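Local atomic coordinates of glycosyltransferase Gtf1 (Streptococcus pneumoniae, PDB entry 4PQG), a protein that belongs to the GT-B class of glycosyltransferases, whose two parallel-sheet domains face each other across a cleft, and carries an additional extended antiparallel beta-sheet domain. Residues 29-34 / 414-419; 420-425 / 487-492; 23-28 / 248-253. All blocks are in the same frame, centred on the assembly; numbering follows the deposited sequence.

How the contacts relate
Contacts 3 and 1 use successive turns of helix 24-38, and contacts 1 and 2 successive turns of helix 416-423, so the three form a row. Centres of contacts 1 and 3 lie about 9 Å apart, those of 1 and 2 about 13 Å, and those of 2 and 3 about 20 Å. Along the chain contacts 3 and 1 interlock, their segments alternating, whereas contact 2 follows both. Contact 3 lies within the domain of the seven-stranded parallel sheet, contact 1 joins it to the domain of the six-stranded sheet, and contact 2 packs helix 416-423 against the end of helix 478-489. The row thus runs across the interdomain cleft, passing UDP at contact 1.

Contact 1 (29-34 / 414-419); sequences QAYRAG and FGLTLM. With UDP (uridine-5'-diphosphate), chain C; NAG (2-acetamido-2-deoxy-beta-D-glucopyranose), chain D.
Tyr31 of helix 24-38 reaches across to Leu416 and Met419 of helix 416-423, and its ring carries the whole of one side of the contact. Leu416 runs alongside it, the two side chains pointing contrary ways, with CD2 3.8 Å from Tyr31 CE2 in an oblique approach. Met419 advances head-on to Tyr31: its CG stands anti to the backbone N (chi1 -179°), and a bend at chi3 brings CE to 3.6 Å from Tyr31 OH. Behind that methyl, Met419 SD lies in the plane of the Phe414 ring, at its edge. UDP O3' also sits at the edge of the Tyr31 ring, near its plane.

The backbone of 414-417 binds both ligands. With Gly415 as N-cap, Leu416 N donates to UDP O1A at 2.8 Å (166° at the hydrogen) and Thr417 N to UDP O2A at 3.2 Å (173°). Just before them, Phe414 N reaches NAG O3 at 3.0 Å and Gly415 N reaches NAG O4 at 2.9 Å. Two nearly straight bonds from the first turn of a helix to one phosphate imply that the helix end probably helps stabilise the negative charge of the diphosphate. Across the cleft the Tyr31 ring packs on the methyls of Leu416 and Met419, while its hydroxyl supplies a polar link to Glu420, which also binds UDP.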
loop_
_atom_site.group_PDB
_atom_site.type_symbol
_atom_site.label_atom_id
_atom_site.label_comp_id
_atom_site.label_asym_id
_atom_site.label_seq_id
_atom_site.Cartn_x
_atom_site.Cartn_y
_atom_site.Cartn_z
ATOM N N GLN A 29 0.683 -3.211 6.671
ATOM C CA GLN A 29 1.917 -3.974 6.826
ATOM C C GLN A 29 2.942 -3.161 7.608
ATOM O O GLN A 29 3.665 -3.701 8.449
ATOM C CB GLN A 29 2.507 -4.351 5.470
ATOM C CG GLN A 29 1.801 -5.464 4.718
ATOM C CD GLN A 29 2.718 -6.091 3.671
ATOM O OE1 GLN A 29 3.358 -5.383 2.890
ATOM N NE2 GLN A 29 2.821 -7.415 3.689
ATOM N N ALA A 30 3.014 -1.865 7.320
ATOM C CA ALA A 30 3.911 -0.983 8.034
ATOM C C ALA A 30 3.493 -0.870 9.504
ATOM O O ALA A 30 4.351 -0.907 10.390
ATOM C CB ALA A 30 3.983 0.383 7.377
ATOM N N TYR A 31 2.190 -0.751 9.773
ATOM C CA TYR A 31 1.735 -0.797 11.166
ATOM C C TYR A 31 2.203 -2.091 11.849
ATOM O O TYR A 31 2.786 -2.042 12.932
ATOM C CB TYR A 31 0.218 -0.658 11.277
ATOM C CG TYR A 31 -0.281 0.777 11.292
ATOM C CD1 TYR A 31 -0.195 1.560 12.454
ATOM C CD2 TYR A 31 -0.862 1.343 10.157
ATOM C CE1 TYR A 31 -0.680 2.868 12.478
ATOM C CE2 TYR A 31 -1.329 2.653 10.159
ATOM C CZ TYR A 31 -1.236 3.415 11.323
ATOM O OH TYR A 31 -1.715 4.715 11.326
ATOM N N ARG A 32 1.957 -3.234 11.205
ATOM C CA ARG A 32 2.333 -4.558 11.730
ATOM C C ARG A 32 3.834 -4.661 12.019
ATOM O O ARG A 32 4.244 -5.227 13.047
ATOM C CB ARG A 32 1.912 -5.660 10.761
ATOM C CG ARG A 32 1.836 -7.060 11.372
ATOM C CD ARG A 32 1.539 -8.114 10.322
ATOM N NE ARG A 32 0.318 -7.787 9.582
ATOM C CZ ARG A 32 0.144 -8.012 8.283
ATOM N NH1 ARG A 32 -0.989 -7.654 7.704
ATOM N NH2 ARG A 32 1.108 -8.568 7.557
ATOM N N ALA A 33 4.645 -4.102 11.123
ATOM C CA ALA A 33 6.089 -4.053 11.315
ATOM C C ALA A 33 6.467 -3.285 12.572
ATOM O O ALA A 33 7.405 -3.674 13.276
ATOM C CB ALA A 33 6.770 -3.436 10.099
ATOM N N GLY A 34 5.754 -2.185 12.838
ATOM C CA GLY A 34 5.941 -1.405 14.066
ATOM C C GLY A 34 5.642 -2.216 15.308
ATOM O O GLY A 34 6.324 -2.081 16.326
ATOM N N PHE A 414 -11.611 -1.558 7.306
ATOM C CA PHE A 414 -11.199 -0.966 8.564
ATOM C C PHE A 414 -11.138 0.531 8.398
ATOM O O PHE A 414 -11.899 1.273 9.043
ATOM C CB PHE A 414 -9.821 -1.481 8.989
ATOM C CG PHE A 414 -9.410 -1.037 10.374
ATOM C CD1 PHE A 414 -10.079 -1.522 11.504
ATOM C CD2 PHE A 414 -8.358 -0.144 10.553
ATOM C CE1 PHE A 414 -9.692 -1.140 12.781
ATOM C CE2 PHE A 414 -7.961 0.244 11.839
ATOM C CZ PHE A 414 -8.633 -0.254 12.950
ATOM N N GLY A 415 -10.241 0.972 7.513
ATOM C CA GLY A 415 -10.063 2.395 7.224
ATOM C C GLY A 415 -9.068 3.071 8.138
ATOM O O GLY A 415 -9.441 3.732 9.128
ATOM N N LEU A 416 -7.793 2.933 7.801
ATOM C CA LEU A 416 -6.734 3.462 8.617
ATOM C C LEU A 416 -6.822 4.980 8.823
ATOM O O LEU A 416 -6.516 5.452 9.910
ATOM C CB LEU A 416 -5.368 3.066 8.036
ATOM C CG LEU A 416 -4.992 1.580 8.235
ATOM C CD1 LEU A 416 -3.784 1.170 7.385
ATOM C CD2 LEU A 416 -4.788 1.197 9.699
ATOM N N THR A 417 -7.225 5.737 7.797
ATOM C CA THR A 417 -7.394 7.199 7.964
ATOM C C THR A 417 -8.550 7.573 8.917
ATOM O O THR A 417 -8.545 8.668 9.486
ATOM C CB THR A 417 -7.600 7.956 6.643
ATOM O OG1 THR A 417 -8.817 7.507 6.021
ATOM C CG2 THR A 417 -6.383 7.765 5.709
ATOM N N LEU A 418 -9.523 6.678 9.079
ATOM C CA LEU A 418 -10.600 6.904 10.050
ATOM C C LEU A 418 -10.056 6.786 11.484
ATOM O O LEU A 418 -10.340 7.618 12.338
ATOM C CB LEU A 418 -11.756 5.925 9.827
ATOM C CG LEU A 418 -12.360 5.751 8.426
ATOM C CD1 LEU A 418 -13.454 4.699 8.473
ATOM C CD2 LEU A 418 -12.884 7.073 7.873
ATOM N N MET A 419 -9.252 5.759 11.721
ATOM C CA MET A 419 -8.553 5.572 13.003
ATOM C C MET A 419 -7.585 6.720 13.274
ATOM O O MET A 419 -7.553 7.297 14.367
ATOM C CB MET A 419 -7.787 4.242 13.004
ATOM C CG MET A 419 -7.046 3.959 14.311
ATOM S SD MET A 419 -5.790 2.682 14.132
ATOM C CE MET A 419 -4.564 3.607 13.202
HETATM N N1 UDP C . -2.153 7.855 3.329
HETATM C C2 UDP C . -0.999 8.665 3.405
HETATM N N3 UDP C . -0.997 9.844 2.800
HETATM C C4 UDP C . -2.049 10.303 2.106
HETATM C C5 UDP C . -3.208 9.529 2.000
HETATM C C6 UDP C . -3.232 8.285 2.641
HETATM O O2 UDP C . 0.017 8.295 4.045
HETATM O O4 UDP C . -1.965 11.429 1.567
HETATM C "C1'" UDP C . -2.140 6.571 4.046
HETATM C "C2'" UDP C . -3.006 6.700 5.296
HETATM O "O2'" UDP C . -2.310 7.241 6.436
HETATM C "C3'" UDP C . -3.502 5.289 5.563
HETATM C "C4'" UDP C . -3.451 4.619 4.192
HETATM O "O4'" UDP C . -2.759 5.516 3.309
HETATM O "O3'" UDP C . -2.619 4.602 6.457
HETATM C "C5'" UDP C . -4.840 4.362 3.608
HETATM O "O5'" UDP C . -5.442 3.304 4.334
HETATM P PA UDP C . -7.036 3.138 4.406
HETATM O O1A UDP C . -7.355 1.916 5.225
HETATM O O2A UDP C . -7.590 4.471 4.849
HETATM O O3A UDP C . -7.575 3.068 2.886
HETATM P PB UDP C . -7.296 2.005 1.710
HETATM O O1B UDP C . -8.654 1.804 1.078
HETATM O O2B UDP C . -6.270 2.680 0.814
HETATM O O3B UDP C . -6.814 0.736 2.388
HETATM C C1 NAG D . -7.916 -1.735 2.684
HETATM C C2 NAG D . -9.392 -1.503 2.982
HETATM C C3 NAG D . -9.226 -0.634 4.235
HETATM C C4 NAG D . -8.286 -1.275 5.268
HETATM C C5 NAG D . -6.967 -1.753 4.601
HETATM C C6 NAG D . -5.932 -2.334 5.558
HETATM C C7 NAG D . -11.318 -0.880 1.626
HETATM C C8 NAG D . -11.806 0.042 0.545
HETATM N N2 NAG D . -10.047 -0.724 1.959
HETATM O O1 NAG D . -7.421 -1.710 1.376
HETATM O O3 NAG D . -10.472 -0.279 4.809
HETATM O O4 NAG D . -7.994 -0.313 6.253
HETATM O O5 NAG D . -7.356 -2.673 3.578
HETATM O O6 NAG D . -6.464 -3.546 6.044
HETATM O O7 NAG D . -12.074 -1.723 2.136
#

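Contact 2 (420-425 / 487-492); sequences EAIGSG and QIAEGF. With UDP (uridine-5'-diphosphate), chain C.
Ile422 projects its CD1 methyl into the angle between Ile488 and Ala489, lying 3.5 Å from Ile488 CG2 and 3.8 Å from Ala489 CB. The torsions account for this reach: CG1 lies between the backbone N and the carbonyl carbon (chi1 64°), and an extended chi2 of 157° carries CD1 outward to the other helix. The Ile488 side chain lies nearly perpendicular to that of Ile422 and offers its CG2 branch, which is anti to its own backbone N. Two small residues, Gly423 and Ala489, meet where the backbones come close: Gly423 CA is 3.9 Å from Ala489 CB, and the CA atoms of these two residues are 5.2 Å apart. Phe440 and Leu428 also pack against Ile422, extending the apolar patch.

Glu420 turns toward UDP instead. Its chain is extended beyond CG, presenting both carboxylate oxygens to the ribose. UDP O2' donates to Glu420 OE1 at 2.6 Å and UDP O3' to Glu420 OE2 at 3.1 Å, a two-bond grip that probably helps to orient the ribose. Tyr399 gives OE1 a further hydrogen bond.

The helix ends in a Schellman motif, with Gly425 at positive phi (70°) as the C-prime residue and Gly425 N bonded to Ile422 O at 2.9 Å. Glu412 and Glu420, eight residues apart, match the spacing of the EX7E motif known from GT-B glycosyltransferases, in which the second glutamate typically holds the nucleotide ribose.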
loop_
_atom_site.group_PDB
_atom_site.type_symbol
_atom_site.label_atom_id
_atom_site.label_comp_id
_atom_site.label_asym_id
_atom_site.label_seq_id
_atom_site.Cartn_x
_atom_site.Cartn_y
_atom_site.Cartn_z
ATOM N N GLU A 420 -6.795 7.048 12.263
ATOM C CA GLU A 420 -5.855 8.144 12.361
ATOM C C GLU A 420 -6.589 9.448 12.651
ATOM O O GLU A 420 -6.198 10.192 13.561
ATOM C CB GLU A 420 -4.997 8.228 11.090
ATOM C CG GLU A 420 -3.985 7.078 10.975
ATOM C CD GLU A 420 -3.433 6.848 9.556
ATOM O OE1 GLU A 420 -3.556 7.757 8.701
ATOM O OE2 GLU A 420 -2.888 5.737 9.310
ATOM N N ALA A 421 -7.663 9.710 11.908
ATOM C CA ALA A 421 -8.483 10.907 12.134
ATOM C C ALA A 421 -9.023 11.023 13.580
ATOM O O ALA A 421 -8.876 12.065 14.200
ATOM C CB ALA A 421 -9.608 10.992 11.101
ATOM N N ILE A 422 -9.628 9.972 14.121
ATOM C CA ILE A 422 -10.175 10.069 15.492
ATOM C C ILE A 422 -9.076 10.146 16.569
ATOM O O ILE A 422 -9.277 10.753 17.630
ATOM C CB ILE A 422 -11.195 8.947 15.855
ATOM C CG1 ILE A 422 -10.538 7.565 15.861
ATOM C CG2 ILE A 422 -12.417 8.988 14.933
ATOM C CD1 ILE A 422 -11.265 6.547 16.716
ATOM N N GLY A 423 -7.933 9.512 16.295
ATOM C CA GLY A 423 -6.753 9.609 17.160
ATOM C C GLY A 423 -6.200 11.018 17.253
ATOM O O GLY A 423 -5.505 11.349 18.210
ATOM N N SER A 424 -6.498 11.841 16.249
ATOM C CA SER A 424 -6.167 13.263 16.258
ATOM C C SER A 424 -7.401 14.146 16.579
ATOM O O SER A 424 -7.412 15.352 16.301
ATOM C CB SER A 424 -5.561 13.676 14.913
ATOM O OG SER A 424 -4.185 13.335 14.822
ATOM N N GLY A 425 -8.436 13.526 17.139
ATOM C CA GLY A 425 -9.620 14.240 17.614
ATOM C C GLY A 425 -10.494 14.836 16.523
ATOM O O GLY A 425 -11.075 15.918 16.696
ATOM N N GLN A 487 -12.216 9.743 22.829
ATOM C CA GLN A 487 -12.726 8.670 23.669
ATOM C C GLN A 487 -12.794 7.331 22.915
ATOM O O GLN A 487 -12.307 6.304 23.417
ATOM C CB GLN A 487 -14.092 9.043 24.264
ATOM C CG GLN A 487 -14.632 8.057 25.289
ATOM C CD GLN A 487 -16.046 8.408 25.716
ATOM O OE1 GLN A 487 -16.304 9.524 26.173
ATOM N NE2 GLN A 487 -16.975 7.467 25.543
ATOM N N ILE A 488 -13.386 7.336 21.717
ATOM C CA ILE A 488 -13.401 6.116 20.906
ATOM C C ILE A 488 -11.969 5.635 20.630
ATOM O O ILE A 488 -11.674 4.443 20.736
ATOM C CB ILE A 488 -14.173 6.294 19.570
ATOM C CG1 ILE A 488 -15.684 6.440 19.845
ATOM C CG2 ILE A 488 -13.865 5.135 18.619
ATOM C CD1 ILE A 488 -16.476 7.028 18.693
ATOM N N ALA A 489 -11.092 6.581 20.313
ATOM C CA ALA A 489 -9.714 6.291 19.924
ATOM C C ALA A 489 -8.939 5.534 20.994
ATOM O O ALA A 489 -8.057 4.734 20.674
ATOM C CB ALA A 489 -8.992 7.579 19.562
ATOM N N GLU A 490 -9.271 5.770 22.265
ATOM C CA GLU A 490 -8.589 5.085 23.369
ATOM C C GLU A 490 -8.796 3.583 23.273
ATOM O O GLU A 490 -8.023 2.806 23.829
ATOM C CB GLU A 490 -9.105 5.586 24.723
ATOM C CG GLU A 490 -8.657 6.981 25.107
ATOM C CD GLU A 490 -9.493 7.533 26.255
ATOM O OE1 GLU A 490 -9.699 6.802 27.246
ATOM O OE2 GLU A 490 -9.969 8.686 26.163
ATOM N N GLY A 491 -9.842 3.174 22.559
ATOM C CA GLY A 491 -10.082 1.766 22.301
ATOM C C GLY A 491 -9.188 1.185 21.209
ATOM O O GLY A 491 -9.254 -0.009 20.938
ATOM N N PHE A 492 -8.357 2.014 20.580
ATOM C CA PHE A 492 -7.530 1.559 19.444
ATOM C C PHE A 492 -6.052 1.869 19.657
ATOM O O PHE A 492 -5.292 2.055 18.697
ATOM C CB PHE A 492 -8.053 2.150 18.108
ATOM C CG PHE A 492 -9.416 1.644 17.740
ATOM C CD1 PHE A 492 -9.559 0.505 16.957
ATOM C CD2 PHE A 492 -10.563 2.265 18.244
ATOM C CE1 PHE A 492 -10.812 0.008 16.649
ATOM C CE2 PHE A 492 -11.821 1.782 17.942
ATOM C CZ PHE A 492 -11.950 0.651 17.141
HETATM N N1 UDP C . -2.153 7.855 3.329
HETATM C C2 UDP C . -0.999 8.665 3.405
HETATM N N3 UDP C . -0.997 9.844 2.800
HETATM C C4 UDP C . -2.049 10.303 2.106
HETATM C C5 UDP C . -3.208 9.529 2.000
HETATM C C6 UDP C . -3.232 8.285 2.641
HETATM O O2 UDP C . 0.017 8.295 4.045
HETATM O O4 UDP C . -1.965 11.429 1.567
HETATM C "C1'" UDP C . -2.140 6.571 4.046
HETATM C "C2'" UDP C . -3.006 6.700 5.296
HETATM O "O2'" UDP C . -2.310 7.241 6.436
HETATM C "C3'" UDP C . -3.502 5.289 5.563
HETATM C "C4'" UDP C . -3.451 4.619 4.192
HETATM O "O4'" UDP C . -2.759 5.516 3.309
HETATM O "O3'" UDP C . -2.619 4.602 6.457
HETATM C "C5'" UDP C . -4.840 4.362 3.608
HETATM O "O5'" UDP C . -5.442 3.304 4.334
HETATM P PA UDP C . -7.036 3.138 4.406
HETATM O O1A UDP C . -7.355 1.916 5.225
HETATM O O2A UDP C . -7.590 4.471 4.849
HETATM O O3A UDP C . -7.575 3.068 2.886
HETATM P PB UDP C . -7.296 2.005 1.710
HETATM O O1B UDP C . -8.654 1.804 1.078
HETATM O O2B UDP C . -6.270 2.680 0.814
HETATM O O3B UDP C . -6.814 0.736 2.388
#

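Contact 3 (23-28 / 248-253); sequences SGVEYA and VVHAEH. With UDP (uridine-5'-diphosphate), chain C; NAG (2-acetamido-2-deoxy-beta-D-glucopyranose), chain D.
His250 meets Val25 and Ala28 on the first turns of helix 24-38, and this direct meeting is a matter of CH-pi and van der Waals contact. Val25 CG1 lies over one face of the imidazole in a CH-pi contact, 4.0 Å from the ring centroid and 14° off the normal. Val248 CG1 covers the opposite face, offset toward the rim, so the ring is sandwiched between two valine methyls. Ala28 CB approaches obliquely, 4.2 Å from His250 CE1.

Hydrogen bonds take the edge of the ring. His250 ND1 and NAG O6 are 2.8 Å apart, in the ring plane and almost straight at 171°, with either able to be the donor. His250 NE2 is held by Asp227.

The helix start is organised by a capping box of Ser23 and Glu26. Ser23 OG donates to Glu26 OE2 at 2.7 Å, about 31° out of the carboxylate plane, while the amide-to-side-chain bonds from Ser23 N to Glu26 OE2 and from Val25 N to Ser23 OG are both weak. Gly24 N, between these two amides in the chain, serves the ligand and donates to UDP O2B at 3.0 Å. One turn on, the Tyr27 ring lies under the ribose, with UDP C1' 3.7 Å above its plane.

Methyl groups on both faces and polar partners at both nitrogens probably restrict rotation of the His250 ring and so help keep ND1 in line with NAG O6, while the capped helix start presents Gly24 N to the diphosphate.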
loop_
_atom_site.group_PDB
_atom_site.type_symbol
_atom_site.label_atom_id
_atom_site.label_comp_id
_atom_site.label_asym_id
_atom_site.label_seq_id
_atom_site.Cartn_x
_atom_site.Cartn_y
_atom_site.Cartn_z
ATOM N N SER A 23 -1.557 1.891 -0.918
ATOM C CA SER A 23 -2.857 1.665 -0.311
ATOM C C SER A 23 -2.728 1.313 1.170
ATOM O O SER A 23 -1.626 1.089 1.688
ATOM C CB SER A 23 -3.565 0.520 -1.025
ATOM O OG SER A 23 -3.088 -0.741 -0.552
ATOM N N GLY A 24 -3.869 1.259 1.848
ATOM C CA GLY A 24 -3.892 0.834 3.238
ATOM C C GLY A 24 -3.362 -0.562 3.472
ATOM O O GLY A 24 -2.922 -0.850 4.568
ATOM N N VAL A 25 -3.408 -1.435 2.467
ATOM C CA VAL A 25 -2.808 -2.782 2.609
ATOM C C VAL A 25 -1.323 -2.662 2.986
ATOM O O VAL A 25 -0.854 -3.315 3.933
ATOM C CB VAL A 25 -2.987 -3.663 1.344
ATOM C CG1 VAL A 25 -2.317 -5.032 1.529
ATOM C CG2 VAL A 25 -4.469 -3.845 1.010
ATOM N N GLU A 26 -0.603 -1.806 2.260
ATOM C CA GLU A 26 0.810 -1.568 2.513
ATOM C C GLU A 26 1.045 -0.825 3.829
ATOM O O GLU A 26 2.008 -1.123 4.563
ATOM C CB GLU A 26 1.449 -0.792 1.347
ATOM C CG GLU A 26 1.632 -1.646 0.084
ATOM C CD GLU A 26 0.315 -1.966 -0.595
ATOM O OE1 GLU A 26 0.016 -3.170 -0.796
ATOM O OE2 GLU A 26 -0.445 -1.011 -0.892
ATOM N N TYR A 27 0.183 0.138 4.130
ATOM C CA TYR A 27 0.280 0.839 5.418
ATOM C C TYR A 27 -0.014 -0.096 6.603
ATOM O O TYR A 27 0.648 -0.005 7.651
ATOM C CB TYR A 27 -0.583 2.111 5.432
ATOM C CG TYR A 27 0.103 3.220 4.679
ATOM C CD1 TYR A 27 1.042 4.024 5.312
ATOM C CD2 TYR A 27 -0.137 3.426 3.313
ATOM C CE1 TYR A 27 1.704 5.021 4.620
ATOM C CE2 TYR A 27 0.521 4.426 2.609
ATOM C CZ TYR A 27 1.446 5.209 3.274
ATOM O OH TYR A 27 2.108 6.197 2.621
ATOM N N ALA A 28 -0.997 -0.982 6.437
ATOM C CA ALA A 28 -1.282 -2.010 7.442
ATOM C C ALA A 28 -0.050 -2.871 7.725
ATOM O O ALA A 28 0.210 -3.251 8.879
ATOM C CB ALA A 28 -2.436 -2.900 7.004
ATOM N N VAL A 248 -4.587 -12.620 5.935
ATOM C CA VAL A 248 -5.228 -11.389 6.376
ATOM C C VAL A 248 -6.262 -10.961 5.343
ATOM O O VAL A 248 -5.953 -10.892 4.145
ATOM C CB VAL A 248 -4.210 -10.265 6.601
ATOM C CG1 VAL A 248 -4.889 -9.006 7.118
ATOM C CG2 VAL A 248 -3.164 -10.711 7.603
ATOM N N VAL A 249 -7.477 -10.711 5.826
ATOM C CA VAL A 249 -8.578 -10.204 5.016
ATOM C C VAL A 249 -8.585 -8.681 5.174
ATOM O O VAL A 249 -8.739 -8.168 6.280
ATOM C CB VAL A 249 -9.931 -10.803 5.467
ATOM C CG1 VAL A 249 -11.078 -10.291 4.597
ATOM C CG2 VAL A 249 -9.870 -12.328 5.454
ATOM N N HIS A 250 -8.373 -7.956 4.081
ATOM C CA HIS A 250 -8.216 -6.496 4.179
ATOM C C HIS A 250 -9.436 -5.650 3.900
ATOM O O HIS A 250 -9.745 -4.711 4.658
ATOM C CB HIS A 250 -7.053 -6.040 3.319
ATOM C CG HIS A 250 -5.717 -6.424 3.879
ATOM N ND1 HIS A 250 -5.137 -5.751 4.880
ATOM C CD2 HIS A 250 -4.855 -7.458 3.545
ATOM C CE1 HIS A 250 -3.958 -6.317 5.175
ATOM N NE2 HIS A 250 -3.779 -7.356 4.344
ATOM N N ALA A 251 -10.130 -5.956 2.816
ATOM C CA ALA A 251 -11.310 -5.185 2.425
ATOM C C ALA A 251 -12.559 -6.047 2.664
ATOM O O ALA A 251 -12.456 -7.156 3.222
ATOM C CB ALA A 251 -11.186 -4.796 0.956
ATOM N N GLU A 252 -13.728 -5.546 2.258
ATOM C CA GLU A 252 -14.949 -6.362 2.193
ATOM C C GLU A 252 -14.653 -7.605 1.345
ATOM O O GLU A 252 -13.951 -7.506 0.351
ATOM C CB GLU A 252 -16.078 -5.537 1.572
ATOM C CG GLU A 252 -17.441 -6.216 1.523
ATOM C CD GLU A 252 -17.955 -6.586 2.903
ATOM O OE1 GLU A 252 -18.806 -5.853 3.442
ATOM O OE2 GLU A 252 -17.497 -7.604 3.471
ATOM N N HIS A 253 -15.180 -8.772 1.720
ATOM C CA HIS A 253 -14.620 -10.035 1.218
ATOM C C HIS A 253 -15.559 -10.831 0.352
ATOM O O HIS A 253 -15.234 -11.959 -0.047
ATOM C CB HIS A 253 -14.196 -10.886 2.411
ATOM C CG HIS A 253 -15.351 -11.214 3.304
ATOM N ND1 HIS A 253 -15.715 -10.414 4.334
ATOM C CD2 HIS A 253 -16.301 -12.220 3.223
ATOM C CE1 HIS A 253 -16.831 -10.907 4.902
ATOM N NE2 HIS A 253 -17.190 -12.015 4.219
HETATM N N1 UDP C . -2.153 7.855 3.329
HETATM C C2 UDP C . -0.999 8.665 3.405
HETATM N N3 UDP C . -0.997 9.844 2.800
HETATM C C4 UDP C . -2.049 10.303 2.106
HETATM C C5 UDP C . -3.208 9.529 2.000
HETATM C C6 UDP C . -3.232 8.285 2.641
HETATM O O2 UDP C . 0.017 8.295 4.045
HETATM O O4 UDP C . -1.965 11.429 1.567
HETATM C "C1'" UDP C . -2.140 6.571 4.046
HETATM C "C2'" UDP C . -3.006 6.700 5.296
HETATM O "O2'" UDP C . -2.310 7.241 6.436
HETATM C "C3'" UDP C . -3.502 5.289 5.563
HETATM C "C4'" UDP C . -3.451 4.619 4.192
HETATM O "O4'" UDP C . -2.759 5.516 3.309
HETATM O "O3'" UDP C . -2.619 4.602 6.457
HETATM C "C5'" UDP C . -4.840 4.362 3.608
HETATM O "O5'" UDP C . -5.442 3.304 4.334
HETATM P PA UDP C . -7.036 3.138 4.406
HETATM O O1A UDP C . -7.355 1.916 5.225
HETATM O O2A UDP C . -7.590 4.471 4.849
HETATM O O3A UDP C . -7.575 3.068 2.886
HETATM P PB UDP C . -7.296 2.005 1.710
HETATM O O1B UDP C . -8.654 1.804 1.078
HETATM O O2B UDP C . -6.270 2.680 0.814
HETATM O O3B UDP C . -6.814 0.736 2.388
HETATM C C1 NAG D . -7.916 -1.735 2.684
HETATM C C2 NAG D . -9.392 -1.503 2.982
HETATM C C3 NAG D . -9.226 -0.634 4.235
HETATM C C4 NAG D . -8.286 -1.275 5.268
HETATM C C5 NAG D . -6.967 -1.753 4.601
HETATM C C6 NAG D . -5.932 -2.334 5.558
HETATM C C7 NAG D . -11.318 -0.880 1.626
HETATM C C8 NAG D . -11.806 0.042 0.545
HETATM N N2 NAG D . -10.047 -0.724 1.959
HETATM O O1 NAG D . -7.421 -1.710 1.376
HETATM O O3 NAG D . -10.472 -0.279 4.809
HETATM O O4 NAG D . -7.994 -0.313 6.253
HETATM O O5 NAG D . -7.356 -2.673 3.578
HETATM O O6 NAG D . -6.464 -3.546 6.044
HETATM O O7 NAG D . -12.074 -1.723 2.136
#